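Local coordinates for protein beta-lactamase (PDB 6NHS) that probably hydrolyses beta-lactam antibiotics as a class D serine beta-lactamase of the penicillin-binding-protein-like fold, at residues A[232-237]-A[242-247]. Sequence-based numbering, arbitrary orientation.
Sequences TNIDIR and AAARIE. With EDO (1,2-ethanediol), chain E.
I234 and I236 send their CD1 methyls from strand 232-236 against helix 242-247, I234 at A244 and R245, I236 at A242 and R245. I234 CD1 lies 3.7 Å from R245 CG, the two side chains crossing at about a right angle, and reaches the methyl of A244 more loosely. The I234 CG1 branch sits between the backbone N and the carbonyl carbon (chi1 68°), and the extended second torsion carries CD1 up to the helix. I236 CD1 rests against the backbone of A242, 3.9 Å from A242 CA, and meets A242 CB and R245 CD a little farther off. T232 adds its CG2 methyl, 3.8 Å from R245 O, while its hydroxyl OG1 is hydrogen-bonded to T249 OG1, a turn beyond R245 on the same helix; T249 OG1 also bonds R245 O. The small side chains of A242 and A244 lie in the contact, where the axes of the short helix and strand segments approach to 8.6 Å.

The polar part belongs to R245. A242 O takes two bonds, from R245 N and, at 2.8 Å, from R245 NE, which approach from opposite faces of the carbonyl plane. The bend at chi3 (-63°) turns the guanidinium back toward this oxygen, which lies near its plane. R245 NH2 bonds G205 O on strand 198-207, so two protein bonds hold the group. Beside them R245 NH1 donates to O2 of a 1,2-ethanediol at 3.1 Å, probably from the crystallisation liquor and also bonded to T204 OG1.

The packing joins strand 226-236 of the central antiparallel sheet to the C-terminal helix 239-255, which packs on one face of that sheet, running nearly antiparallel to the strand (156°), as in serine beta-lactamases. R245 reaches the strand carrying a likely KTG motif (K203-T204-G205), consistent with an arginine that lines the active-site pocket in class D beta-lactamases.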
loop_
_atom_site.group_PDB
_atom_site.type_symbol
_atom_site.label_atom_id
_atom_site.label_comp_id
_atom_site.label_asym_id
_atom_site.label_seq_id
_atom_site.Cartn_x
_atom_site.Cartn_y
_atom_site.Cartn_z
ATOM N N THR A 232 -7.102 5.261 -1.615
ATOM C CA THR A 232 -7.206 6.701 -1.448
ATOM C C THR A 232 -5.926 7.353 -1.956
ATOM O O THR A 232 -4.821 6.872 -1.683
ATOM C CB THR A 232 -7.446 7.066 0.025
ATOM O OG1 THR A 232 -8.735 6.589 0.433
ATOM C CG2 THR A 232 -7.390 8.569 0.226
ATOM N N ASN A 233 -6.078 8.445 -2.700
ATOM C CA ASN A 233 -4.943 9.135 -3.303
ATOM C C ASN A 233 -5.203 10.630 -3.220
ATOM O O ASN A 233 -6.229 11.100 -3.715
ATOM C CB ASN A 233 -4.753 8.696 -4.760
ATOM C CG ASN A 233 -3.492 9.251 -5.374
ATOM O OD1 ASN A 233 -3.441 10.417 -5.760
ATOM N ND2 ASN A 233 -2.462 8.411 -5.472
ATOM N N ILE A 234 -4.290 11.374 -2.586
ATOM C CA ILE A 234 -4.496 12.801 -2.360
ATOM C C ILE A 234 -3.232 13.584 -2.691
ATOM O O ILE A 234 -2.127 13.042 -2.744
ATOM C CB ILE A 234 -4.916 13.110 -0.902
ATOM C CG1 ILE A 234 -3.749 12.823 0.053
ATOM C CG2 ILE A 234 -6.143 12.314 -0.514
ATOM C CD1 ILE A 234 -3.941 13.405 1.455
ATOM N N ASP A 235 -3.418 14.887 -2.899
ATOM C CA ASP A 235 -2.311 15.832 -2.887
ATOM C C ASP A 235 -1.939 16.172 -1.448
ATOM O O ASP A 235 -2.811 16.422 -0.611
ATOM C CB ASP A 235 -2.685 17.123 -3.619
ATOM C CG ASP A 235 -2.846 16.937 -5.118
ATOM O OD1 ASP A 235 -2.551 15.842 -5.638
ATOM O OD2 ASP A 235 -3.273 17.909 -5.773
ATOM N N ILE A 236 -0.640 16.199 -1.162
ATOM C CA ILE A 236 -0.128 16.663 0.124
ATOM C C ILE A 236 0.671 17.933 -0.137
ATOM O O ILE A 236 1.734 17.891 -0.769
ATOM C CB ILE A 236 0.730 15.598 0.822
ATOM C CG1 ILE A 236 -0.129 14.398 1.217
ATOM C CG2 ILE A 236 1.423 16.186 2.054
ATOM C CD1 ILE A 236 0.654 13.293 1.894
ATOM N N ARG A 237 0.163 19.070 0.341
ATOM C CA ARG A 237 0.851 20.342 0.173
ATOM C C ARG A 237 1.311 20.956 1.487
ATOM O O ARG A 237 2.021 21.967 1.467
ATOM C CB ARG A 237 -0.041 21.333 -0.590
ATOM C CG ARG A 237 -0.007 21.109 -2.102
ATOM C CD ARG A 237 -0.926 22.056 -2.853
ATOM N NE ARG A 237 -2.224 21.444 -3.128
ATOM C CZ ARG A 237 -2.518 20.786 -4.244
ATOM N NH1 ARG A 237 -1.604 20.656 -5.198
ATOM N NH2 ARG A 237 -3.726 20.260 -4.410
ATOM N N ALA A 242 -1.214 15.200 5.370
ATOM C CA ALA A 242 -0.859 13.786 5.469
ATOM C C ALA A 242 -1.858 13.014 6.324
ATOM O O ALA A 242 -2.210 11.875 6.001
ATOM C CB ALA A 242 0.552 13.634 6.033
ATOM N N ALA A 243 -2.324 13.618 7.419
ATOM C CA ALA A 243 -3.311 12.956 8.265
ATOM C C ALA A 243 -4.624 12.710 7.533
ATOM O O ALA A 243 -5.385 11.816 7.925
ATOM C CB ALA A 243 -3.564 13.784 9.527
ATOM N N ALA A 244 -4.903 13.466 6.469
ATOM C CA ALA A 244 -6.150 13.280 5.743
ATOM C C ALA A 244 -6.177 11.977 4.954
ATOM O O ALA A 244 -7.260 11.543 4.554
ATOM C CB ALA A 244 -6.393 14.465 4.810
ATOM N N ARG A 245 -5.018 11.348 4.723
ATOM C CA ARG A 245 -4.977 10.082 3.990
ATOM C C ARG A 245 -5.905 9.050 4.618
ATOM O O ARG A 245 -6.744 8.449 3.938
ATOM C CB ARG A 245 -3.546 9.542 3.957
ATOM C CG ARG A 245 -2.586 10.305 3.067
ATOM C CD ARG A 245 -1.185 9.755 3.226
ATOM N NE ARG A 245 -0.687 9.932 4.590
ATOM C CZ ARG A 245 0.492 9.486 5.008
ATOM N NH1 ARG A 245 0.878 9.684 6.263
ATOM N NH2 ARG A 245 1.288 8.844 4.163
ATOM N N ILE A 246 -5.763 8.835 5.925
ATOM C CA ILE A 246 -6.591 7.852 6.611
ATOM C C ILE A 246 -7.962 8.432 6.941
ATOM O O ILE A 246 -8.979 7.737 6.850
ATOM C CB ILE A 246 -5.851 7.344 7.863
ATOM C CG1 ILE A 246 -4.669 6.466 7.433
ATOM C CG2 ILE A 246 -6.791 6.593 8.798
ATOM C CD1 ILE A 246 -3.788 6.017 8.550
ATOM N N GLU A 247 -8.016 9.721 7.291
ATOM C CA GLU A 247 -9.276 10.319 7.722
ATOM C C GLU A 247 -10.314 10.331 6.600
ATOM O O GLU A 247 -11.497 10.062 6.846
ATOM C CB GLU A 247 -9.025 11.730 8.255
ATOM C CG GLU A 247 -10.257 12.419 8.835
ATOM C CD GLU A 247 -10.865 11.677 10.016
ATOM O OE1 GLU A 247 -10.157 10.882 10.664
ATOM O OE2 GLU A 247 -12.064 11.887 10.290
HETATM C C1 EDO E . 4.460 7.076 4.689
HETATM O O1 EDO E . 3.381 6.159 4.877
HETATM C C2 EDO E . 4.177 8.333 5.501
HETATM O O2 EDO E . 3.466 7.979 6.692
#